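Local coordinates for protein kallistatin (Homo sapiens, PDB 6F4V) that inhibits tissue kallikrein as a serpin, forming a stable equimolar complex with the enzyme while its reactive site is cleaved, at residues G94-N102 with Y117-Y127; Q309-A320 with A332-F341. All coordinates share one frame; numbering follows the deposited sequence.

Contact 1: residues G94-N102 with Y117-Y127; sequences GSALFLSHN and YEAKLFHTNFY
Phe98 and Phe122 lie side by side and point the same way. In both, CG stands anti to the carbonyl carbon (chi1 -67° and -62°), which sends the rings out alongside each other; their planes are 15° apart. They are slid apart and barely overlap. Phe122 CD2 sits over one face of the Phe98 ring, 3.6 Å from Phe98 CE2. Ala96 CB reaches the edge of the Phe122 ring, 3.9 Å from its CE2. Phe126 turns its edge to the backbone, with CZ 3.5 Å from Phe98 O. Phe98 also packs on Leu135 and Ile136 of helix 129-143. With an alanine in place of Phe98, the Phe122 ring would probably lose the flat surface beside it, and a gap would probably open under the helix. On the other face of the sheet, Leu97 CD1 meets Leu121 CD2 at 3.8 Å. Leu99 CD1 touches His123 CE1 at 3.9 Å, and the His101 ring runs against His123 CB. Six backbone bonds hold the strands parallel, from Lys120 N to Ser95 O through His101 N to Thr124 O. Helix 107-117 connects the strands and packs on Leu97 and Leu121. This is a beta-alpha-beta crossover at the border of the large serpin sheet.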
loop_
_atom_site.group_PDB
_atom_site.type_symbol
_atom_site.label_atom_id
_atom_site.label_comp_id
_atom_site.label_asym_id
_atom_site.label_seq_id
_atom_site.Cartn_x
_atom_site.Cartn_y
_atom_site.Cartn_z
ATOM N N GLY A 94 -11.285 -5.208 -0.844
ATOM C CA GLY A 94 -12.029 -6.399 -0.472
ATOM C C GLY A 94 -11.105 -7.433 0.140
ATOM O O GLY A 94 -9.875 -7.319 0.044
ATOM N N SER A 95 -11.716 -8.432 0.758
ATOM C CA SER A 95 -11.023 -9.466 1.500
ATOM C C SER A 95 -11.656 -10.796 1.181
ATOM O O SER A 95 -12.834 -10.852 0.837
ATOM C CB SER A 95 -11.172 -9.207 2.998
ATOM O OG SER A 95 -10.480 -8.008 3.367
ATOM N N ALA A 96 -10.910 -11.864 1.416
ATOM C CA ALA A 96 -11.421 -13.199 1.229
ATOM C C ALA A 96 -10.628 -14.189 2.073
ATOM O O ALA A 96 -9.434 -13.969 2.378
ATOM C CB ALA A 96 -11.353 -13.573 -0.245
ATOM N N LEU A 97 -11.308 -15.271 2.455
ATOM C CA LEU A 97 -10.674 -16.381 3.071
ATOM C C LEU A 97 -10.917 -17.595 2.167
ATOM O O LEU A 97 -12.062 -17.901 1.799
ATOM C CB LEU A 97 -11.294 -16.666 4.441
ATOM C CG LEU A 97 -11.245 -15.568 5.504
ATOM C CD1 LEU A 97 -12.007 -16.051 6.728
ATOM C CD2 LEU A 97 -9.809 -15.233 5.852
ATOM N N PHE A 98 -9.837 -18.270 1.834
ATOM C CA PHE A 98 -9.879 -19.537 1.141
ATOM C C PHE A 98 -9.715 -20.616 2.204
ATOM O O PHE A 98 -8.668 -20.721 2.818
ATOM C CB PHE A 98 -8.809 -19.561 0.053
ATOM C CG PHE A 98 -9.096 -18.595 -1.040
ATOM C CD1 PHE A 98 -8.708 -17.266 -0.931
ATOM C CD2 PHE A 98 -9.797 -18.999 -2.176
ATOM C CE1 PHE A 98 -8.995 -16.364 -1.939
ATOM C CE2 PHE A 98 -10.097 -18.093 -3.182
ATOM C CZ PHE A 98 -9.691 -16.775 -3.066
ATOM N N LEU A 99 -10.789 -21.374 2.441
ATOM C CA LEU A 99 -10.904 -22.292 3.567
ATOM C C LEU A 99 -10.784 -23.737 3.108
ATOM O O LEU A 99 -11.382 -24.106 2.112
ATOM C CB LEU A 99 -12.274 -22.113 4.204
ATOM C CG LEU A 99 -12.629 -20.719 4.715
ATOM C CD1 LEU A 99 -14.059 -20.710 5.225
ATOM C CD2 LEU A 99 -11.663 -20.280 5.800
ATOM N N SER A 100 -10.036 -24.549 3.842
ATOM C CA SER A 100 -9.932 -25.979 3.538
ATOM C C SER A 100 -11.340 -26.601 3.529
ATOM O O SER A 100 -12.106 -26.378 4.461
ATOM C CB SER A 100 -9.049 -26.688 4.574
ATOM O OG SER A 100 -8.950 -28.087 4.305
ATOM N N HIS A 101 -11.682 -27.327 2.461
ATOM C CA HIS A 101 -12.913 -28.145 2.419
ATOM C C HIS A 101 -13.106 -29.065 3.640
ATOM O O HIS A 101 -14.237 -29.348 3.998
ATOM C CB HIS A 101 -12.968 -29.026 1.146
ATOM C CG HIS A 101 -13.622 -28.367 -0.033
ATOM N ND1 HIS A 101 -13.026 -28.302 -1.276
ATOM C CD2 HIS A 101 -14.836 -27.774 -0.167
ATOM C CE1 HIS A 101 -13.832 -27.679 -2.120
ATOM N NE2 HIS A 101 -14.935 -27.343 -1.471
ATOM N N ASN A 102 -12.024 -29.537 4.254
ATOM C CA ASN A 102 -12.103 -30.509 5.364
ATOM C C ASN A 102 -12.456 -29.905 6.714
ATOM O O ASN A 102 -13.356 -30.382 7.405
ATOM C CB ASN A 102 -10.755 -31.236 5.533
ATOM C CG ASN A 102 -10.423 -32.140 4.363
ATOM O OD1 ASN A 102 -11.301 -32.795 3.811
ATOM N ND2 ASN A 102 -9.148 -32.185 3.983
ATOM N N TYR A 117 -14.628 -7.017 7.825
ATOM C CA TYR A 117 -13.800 -6.858 6.647
ATOM C C TYR A 117 -14.548 -7.230 5.366
ATOM O O TYR A 117 -13.961 -7.218 4.301
ATOM C CB TYR A 117 -12.467 -7.640 6.813
ATOM C CG TYR A 117 -11.657 -7.067 7.966
ATOM C CD1 TYR A 117 -11.809 -7.539 9.262
ATOM C CD2 TYR A 117 -10.797 -5.998 7.761
ATOM C CE1 TYR A 117 -11.106 -6.987 10.328
ATOM C CE2 TYR A 117 -10.089 -5.435 8.811
ATOM C CZ TYR A 117 -10.253 -5.911 10.089
ATOM O OH TYR A 117 -9.584 -5.308 11.117
ATOM N N GLU A 118 -15.830 -7.559 5.484
ATOM C CA GLU A 118 -16.622 -8.077 4.354
ATOM C C GLU A 118 -15.944 -9.198 3.596
ATOM O O GLU A 118 -16.004 -9.257 2.376
ATOM C CB GLU A 118 -17.000 -6.929 3.421
ATOM C CG GLU A 118 -17.761 -5.842 4.170
ATOM C CD GLU A 118 -18.832 -5.167 3.343
ATOM O OE1 GLU A 118 -18.790 -3.921 3.230
ATOM O OE2 GLU A 118 -19.719 -5.879 2.823
ATOM N N ALA A 119 -15.285 -10.084 4.333
ATOM C CA ALA A 119 -14.554 -11.199 3.746
ATOM C C ALA A 119 -15.532 -12.120 2.966
ATOM O O ALA A 119 -16.587 -12.448 3.474
ATOM C CB ALA A 119 -13.831 -11.983 4.837
ATOM N N LYS A 120 -15.197 -12.446 1.730
ATOM C CA LYS A 120 -15.883 -13.491 0.983
ATOM C C LYS A 120 -15.260 -14.825 1.361
ATOM O O LYS A 120 -14.045 -14.932 1.409
ATOM C CB LYS A 120 -15.704 -13.278 -0.515
ATOM C CG LYS A 120 -16.451 -12.092 -1.104
ATOM C CD LYS A 120 -16.197 -12.045 -2.614
ATOM C CE LYS A 120 -17.268 -11.289 -3.396
ATOM N NZ LYS A 120 -16.980 -9.830 -3.445
ATOM N N LEU A 121 -16.077 -15.852 1.597
ATOM C CA LEU A 121 -15.552 -17.172 1.926
ATOM C C LEU A 121 -15.573 -18.080 0.701
ATOM O O LEU A 121 -16.589 -18.180 0.018
ATOM C CB LEU A 121 -16.363 -17.811 3.044
ATOM C CG LEU A 121 -16.569 -16.976 4.305
ATOM C CD1 LEU A 121 -17.305 -17.817 5.342
ATOM C CD2 LEU A 121 -15.261 -16.425 4.855
ATOM N N PHE A 122 -14.449 -18.713 0.422
ATOM C CA PHE A 122 -14.349 -19.708 -0.619
ATOM C C PHE A 122 -13.844 -20.990 0.002
ATOM O O PHE A 122 -13.041 -20.961 0.950
ATOM C CB PHE A 122 -13.381 -19.261 -1.698
ATOM C CG PHE A 122 -13.790 -18.013 -2.400
ATOM C CD1 PHE A 122 -14.732 -18.054 -3.432
ATOM C CD2 PHE A 122 -13.239 -16.786 -2.041
ATOM C CE1 PHE A 122 -15.115 -16.881 -4.093
ATOM C CE2 PHE A 122 -13.615 -15.620 -2.689
ATOM C CZ PHE A 122 -14.557 -15.664 -3.715
ATOM N N HIS A 123 -14.302 -22.117 -0.527
ATOM C CA HIS A 123 -13.782 -23.400 -0.096
ATOM C C HIS A 123 -12.865 -23.959 -1.191
ATOM O O HIS A 123 -13.097 -23.728 -2.376
ATOM C CB HIS A 123 -14.942 -24.310 0.315
ATOM C CG HIS A 123 -15.633 -23.842 1.557
ATOM N ND1 HIS A 123 -15.264 -24.267 2.818
ATOM C CD2 HIS A 123 -16.620 -22.932 1.740
ATOM C CE1 HIS A 123 -16.027 -23.672 3.722
ATOM N NE2 HIS A 123 -16.851 -22.851 3.093
ATOM N N THR A 124 -11.765 -24.585 -0.783
ATOM C CA THR A 124 -10.815 -25.162 -1.730
ATOM C C THR A 124 -10.130 -26.392 -1.141
ATOM O O THR A 124 -10.090 -26.587 0.080
ATOM C CB THR A 124 -9.761 -24.121 -2.200
ATOM O OG1 THR A 124 -8.930 -24.680 -3.237
ATOM C CG2 THR A 124 -8.890 -23.654 -1.037
ATOM N N ASN A 125 -9.597 -27.217 -2.034
ATOM C CA ASN A 125 -8.870 -28.422 -1.648
ATOM C C ASN A 125 -7.383 -28.118 -1.686
ATOM O O ASN A 125 -6.781 -28.062 -2.758
ATOM C CB ASN A 125 -9.229 -29.575 -2.600
ATOM C CG ASN A 125 -8.448 -30.833 -2.319
ATOM O OD1 ASN A 125 -7.884 -31.011 -1.237
ATOM N ND2 ASN A 125 -8.423 -31.738 -3.300
ATOM N N PHE A 126 -6.779 -27.938 -0.512
ATOM C CA PHE A 126 -5.342 -27.614 -0.440
ATOM C C PHE A 126 -4.389 -28.769 -0.810
ATOM O O PHE A 126 -3.186 -28.543 -0.971
ATOM C CB PHE A 126 -4.993 -26.990 0.922
ATOM C CG PHE A 126 -5.468 -25.545 1.072
ATOM C CD1 PHE A 126 -4.789 -24.508 0.449
ATOM C CD2 PHE A 126 -6.590 -25.232 1.838
ATOM C CE1 PHE A 126 -5.225 -23.188 0.586
ATOM C CE2 PHE A 126 -7.021 -23.914 1.982
ATOM C CZ PHE A 126 -6.336 -22.897 1.343
ATOM N N TYR A 127 -4.912 -29.999 -0.934
ATOM C CA TYR A 127 -4.136 -31.106 -1.546
ATOM C C TYR A 127 -3.856 -30.818 -3.018
ATOM O O TYR A 127 -2.804 -31.177 -3.536
ATOM C CB TYR A 127 -4.853 -32.465 -1.421
ATOM C CG TYR A 127 -5.163 -32.911 -0.001
ATOM C CD1 TYR A 127 -4.175 -32.897 1.001
ATOM C CD2 TYR A 127 -6.449 -33.375 0.343
ATOM C CE1 TYR A 127 -4.466 -33.309 2.303
ATOM C CE2 TYR A 127 -6.745 -33.792 1.638
ATOM C CZ TYR A 127 -5.753 -33.758 2.613
ATOM O OH TYR A 127 -6.057 -34.167 3.892
HETATM O O HOH W 1 -14.622 -8.084 0.407
HETATM O O HOH W 2 -12.051 -5.932 3.148
HETATM O O HOH W 3 -8.248 -28.828 2.022
#

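Contact 2: residues Q309-A320 with A332-F341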
loop_
_atom_site.group_PDB
_atom_site.type_symbol
_atom_site.label_atom_id
_atom_site.label_comp_id
_atom_site.label_asym_id
_atom_site.label_seq_id
_atom_site.Cartn_x
_atom_site.Cartn_y
_atom_site.Cartn_z
ATOM N N GLN A 309 -6.899 -28.303 14.807
ATOM C CA GLN A 309 -5.459 -28.480 14.632
ATOM C C GLN A 309 -4.735 -27.297 15.278
ATOM O O GLN A 309 -5.324 -26.210 15.456
ATOM C CB GLN A 309 -5.082 -28.507 13.140
ATOM C CG GLN A 309 -5.684 -29.629 12.297
ATOM C CD GLN A 309 -5.039 -30.996 12.532
ATOM O OE1 GLN A 309 -4.069 -31.144 13.290
ATOM N NE2 GLN A 309 -5.587 -32.007 11.878
ATOM N N LYS A 310 -3.464 -27.517 15.622
ATOM C CA LYS A 310 -2.567 -26.432 16.039
ATOM C C LYS A 310 -2.000 -25.736 14.803
ATOM O O LYS A 310 -1.326 -26.360 13.980
ATOM C CB LYS A 310 -1.441 -26.940 16.947
ATOM C CG LYS A 310 -1.976 -27.350 18.309
ATOM C CD LYS A 310 -0.944 -27.268 19.420
ATOM C CE LYS A 310 -1.568 -27.758 20.725
ATOM N NZ LYS A 310 -0.731 -27.463 21.922
ATOM N N LEU A 311 -2.280 -24.440 14.683
ATOM C CA LEU A 311 -1.998 -23.717 13.458
ATOM C C LEU A 311 -0.750 -22.870 13.568
ATOM O O LEU A 311 -0.437 -22.353 14.629
ATOM C CB LEU A 311 -3.181 -22.821 13.101
ATOM C CG LEU A 311 -4.498 -23.551 12.818
ATOM C CD1 LEU A 311 -5.524 -22.544 12.356
ATOM C CD2 LEU A 311 -4.338 -24.641 11.767
ATOM N N GLU A 312 -0.059 -22.690 12.452
ATOM C CA GLU A 312 1.028 -21.720 12.439
ATOM C C GLU A 312 1.080 -20.945 11.115
ATOM O O GLU A 312 0.496 -21.359 10.099
ATOM C CB GLU A 312 2.351 -22.398 12.831
ATOM C CG GLU A 312 2.971 -23.248 11.771
ATOM C CD GLU A 312 4.068 -24.175 12.315
ATOM O OE1 GLU A 312 4.736 -23.829 13.336
ATOM O OE2 GLU A 312 4.239 -25.254 11.699
ATOM N N ALA A 313 1.763 -19.806 11.152
ATOM C CA ALA A 313 1.947 -18.989 9.961
ATOM C C ALA A 313 2.768 -19.734 8.922
ATOM O O ALA A 313 3.711 -20.422 9.275
ATOM C CB ALA A 313 2.647 -17.690 10.322
ATOM N N SER A 314 2.382 -19.610 7.655
ATOM C CA SER A 314 3.151 -20.083 6.531
ATOM C C SER A 314 3.582 -18.827 5.728
ATOM O O SER A 314 4.045 -17.860 6.327
ATOM C CB SER A 314 2.372 -21.120 5.715
ATOM O OG SER A 314 3.266 -21.814 4.835
ATOM N N LYS A 315 3.472 -18.829 4.408
ATOM C CA LYS A 315 3.993 -17.738 3.599
ATOM C C LYS A 315 3.004 -16.570 3.575
ATOM O O LYS A 315 1.789 -16.772 3.649
ATOM C CB LYS A 315 4.244 -18.203 2.155
ATOM C CG LYS A 315 5.329 -19.276 1.963
ATOM C CD LYS A 315 6.702 -18.910 2.519
ATOM C CE LYS A 315 7.411 -17.888 1.636
ATOM N NZ LYS A 315 8.700 -17.442 2.222
ATOM N N SER A 316 3.542 -15.367 3.410
ATOM C CA SER A 316 2.741 -14.135 3.246
ATOM C C SER A 316 3.383 -13.237 2.201
ATOM O O SER A 316 4.572 -12.871 2.324
ATOM C CB SER A 316 2.604 -13.366 4.581
ATOM O OG SER A 316 1.853 -12.150 4.437
ATOM N N PHE A 317 2.617 -12.911 1.150
ATOM C CA PHE A 317 3.132 -12.120 0.032
ATOM C C PHE A 317 2.413 -10.803 -0.086
ATOM O O PHE A 317 1.256 -10.673 0.332
ATOM C CB PHE A 317 3.004 -12.904 -1.279
ATOM C CG PHE A 317 3.732 -14.210 -1.251
ATOM C CD1 PHE A 317 5.138 -14.243 -1.347
ATOM C CD2 PHE A 317 3.042 -15.398 -1.080
ATOM C CE1 PHE A 317 5.828 -15.456 -1.319
ATOM C CE2 PHE A 317 3.737 -16.615 -1.031
ATOM C CZ PHE A 317 5.113 -16.637 -1.149
ATOM N N HIS A 318 3.105 -9.821 -0.632
ATOM C CA HIS A 318 2.489 -8.556 -1.004
ATOM C C HIS A 318 3.023 -8.130 -2.373
ATOM O O HIS A 318 4.229 -8.147 -2.589
ATOM C CB HIS A 318 2.807 -7.453 0.015
ATOM C CG HIS A 318 2.116 -6.160 -0.293
ATOM N ND1 HIS A 318 0.788 -5.953 -0.004
ATOM C CD2 HIS A 318 2.561 -5.026 -0.881
ATOM C CE1 HIS A 318 0.444 -4.740 -0.413
ATOM N NE2 HIS A 318 1.502 -4.161 -0.959
ATOM N N LYS A 319 2.137 -7.817 -3.312
ATOM C CA LYS A 319 2.525 -7.255 -4.586
ATOM C C LYS A 319 1.719 -6.025 -4.872
ATOM O O LYS A 319 0.555 -5.916 -4.459
ATOM C CB LYS A 319 2.314 -8.248 -5.721
ATOM C CG LYS A 319 3.127 -9.524 -5.565
ATOM C CD LYS A 319 2.847 -10.506 -6.703
ATOM C CE LYS A 319 3.833 -10.368 -7.843
ATOM N NZ LYS A 319 3.745 -11.525 -8.794
ATOM N N ALA A 320 2.336 -5.108 -5.585
ATOM C CA ALA A 320 1.697 -3.851 -5.906
ATOM C C ALA A 320 2.209 -3.280 -7.228
ATOM O O ALA A 320 3.374 -3.501 -7.591
ATOM C CB ALA A 320 1.909 -2.853 -4.799
ATOM N N ALA A 332 -2.657 -0.741 -7.819
ATOM C CA ALA A 332 -3.258 -1.911 -7.299
ATOM C C ALA A 332 -2.296 -2.631 -6.371
ATOM O O ALA A 332 -1.082 -2.474 -6.464
ATOM C CB ALA A 332 -3.718 -2.833 -8.425
ATOM N N ALA A 333 -2.867 -3.407 -5.462
ATOM C CA ALA A 333 -2.066 -4.221 -4.559
ATOM C C ALA A 333 -2.890 -5.324 -3.960
ATOM O O ALA A 333 -4.123 -5.278 -3.930
ATOM C CB ALA A 333 -1.436 -3.371 -3.463
ATOM N N ALA A 334 -2.196 -6.342 -3.481
ATOM C CA ALA A 334 -2.830 -7.391 -2.730
ATOM C C ALA A 334 -1.870 -8.024 -1.744
ATOM O O ALA A 334 -0.663 -7.962 -1.925
ATOM C CB ALA A 334 -3.376 -8.431 -3.692
ATOM N N THR A 335 -2.439 -8.635 -0.710
ATOM C CA THR A 335 -1.679 -9.277 0.363
ATOM C C THR A 335 -2.289 -10.630 0.619
ATOM O O THR A 335 -3.510 -10.748 0.692
ATOM C CB THR A 335 -1.793 -8.443 1.669
ATOM O OG1 THR A 335 -1.319 -7.123 1.429
ATOM C CG2 THR A 335 -1.004 -9.068 2.812
ATOM N N SER A 336 -1.442 -11.649 0.738
ATOM C CA SER A 336 -1.864 -12.977 1.150
ATOM C C SER A 336 -1.248 -13.348 2.503
ATOM O O SER A 336 -0.169 -12.853 2.868
ATOM C CB SER A 336 -1.457 -14.013 0.110
ATOM O OG SER A 336 -0.066 -14.215 0.106
ATOM N N PHE A 337 -1.926 -14.241 3.212
ATOM C CA PHE A 337 -1.381 -14.844 4.427
ATOM C C PHE A 337 -1.877 -16.278 4.534
ATOM O O PHE A 337 -3.072 -16.489 4.676
ATOM C CB PHE A 337 -1.797 -14.069 5.668
ATOM C CG PHE A 337 -1.001 -14.426 6.882
ATOM C CD1 PHE A 337 -1.292 -15.549 7.648
ATOM C CD2 PHE A 337 0.081 -13.671 7.226
ATOM C CE1 PHE A 337 -0.493 -15.852 8.757
ATOM C CE2 PHE A 337 0.855 -13.974 8.323
ATOM C CZ PHE A 337 0.578 -15.065 9.079
ATOM N N ALA A 338 -0.949 -17.236 4.504
ATOM C CA ALA A 338 -1.265 -18.650 4.529
ATOM C C ALA A 338 -0.995 -19.208 5.924
ATOM O O ALA A 338 -0.030 -18.812 6.601
ATOM C CB ALA A 338 -0.450 -19.383 3.472
ATOM N N ILE A 339 -1.886 -20.114 6.350
ATOM C CA ILE A 339 -1.856 -20.734 7.666
ATOM C C ILE A 339 -1.750 -22.226 7.434
ATOM O O ILE A 339 -2.514 -22.772 6.634
ATOM C CB ILE A 339 -3.174 -20.504 8.427
ATOM C CG1 ILE A 339 -3.506 -19.031 8.555
ATOM C CG2 ILE A 339 -3.151 -21.165 9.801
ATOM C CD1 ILE A 339 -2.568 -18.288 9.446
ATOM N N LYS A 340 -0.818 -22.879 8.128
ATOM C CA LYS A 340 -0.625 -24.332 7.990
ATOM C C LYS A 340 -0.770 -25.019 9.344
ATOM O O LYS A 340 -0.897 -24.367 10.375
ATOM C CB LYS A 340 0.749 -24.624 7.383
ATOM C CG LYS A 340 1.910 -24.236 8.276
ATOM C CD LYS A 340 3.238 -24.455 7.597
ATOM C CE LYS A 340 4.366 -24.352 8.623
ATOM N NZ LYS A 340 5.578 -23.733 8.051
ATOM N N PHE A 341 -0.715 -26.344 9.327
ATOM C CA PHE A 341 -0.733 -27.142 10.565
ATOM C C PHE A 341 0.411 -28.163 10.578
ATOM O O PHE A 341 1.278 -28.204 9.695
ATOM C CB PHE A 341 -2.088 -27.822 10.749
ATOM C CG PHE A 341 -2.269 -29.063 9.915
ATOM C CD1 PHE A 341 -2.394 -28.983 8.527
ATOM C CD2 PHE A 341 -2.320 -30.319 10.520
ATOM C CE1 PHE A 341 -2.560 -30.127 7.752
ATOM C CE2 PHE A 341 -2.492 -31.463 9.753
ATOM C CZ PHE A 341 -2.606 -31.368 8.366
ATOM O OXT PHE A 341 0.489 -28.973 11.503
HETATM O O HOH W 4 -0.919 -29.013 13.674
HETATM O O HOH W 5 5.862 -22.359 5.610
HETATM O O HOH W 6 0.382 -16.719 1.159
#
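Ser336 O takes a hydrogen bond from Ser316 OG at 2.7 Å, almost in line with its C=O bond, and a weak one from Phe317 N. Ser316 OG stands anti to its own backbone N (chi1 179°), where it also bonds Tyr40. Ser336 OG accepts from Phe317 N at 3.2 Å and shares a water with Lys315 O. The antiparallel register slips by one residue here. Ala338 O receives Ser314 N, but Ala338 N gives to Lys315 O, and the buried Lys315 N is left without a partner. Farther along, Thr335 OG1 meets the edge of the His318 ring, 2.8 Å from ND1, and either may donate. Thr335 OG1 also bonds Ser35, and His318 NE2 bonds Ser32 N; together these fix the ring's rotation. Near the chain end, Lys340 CE packs 3.2 Å from Glu312 OE2, while Lys340 NZ stays beyond salt-bridge range at 4.2 Å. A water joins that NZ to Ser314 OG. Ala313 CB touches Phe337 CZ at 3.6 Å. Strand 328-340 is probably the inserted reactive loop of a cleaved, relaxed serpin. It lies between strands 159-172 and 312-324. Helix 33-44 packs on His318, Thr335 and Phe337, and strand 269-282 flanks His318.

From the N terminus the chain first runs through several helices and the short strand 29-31, then enters strand 89-100. Contact 1 closes when the chain returns through helix 107-117 to strand 120-124. The chain then passes through helix 129-143 into strand 159-172, builds the rest of the fold, and reaches contact 2 last. There a short turn folds 309-320 back on 332-341 as a beta hairpin. The two contacts are in series; neither nests in the other. Contacts 1 and 2 do not touch. Strand 159-172 stands between them, bonded to 89-100 on one side and to 328-340 on the other. Contact 1 thus closes the border of the large sheet, and contact 2 its middle.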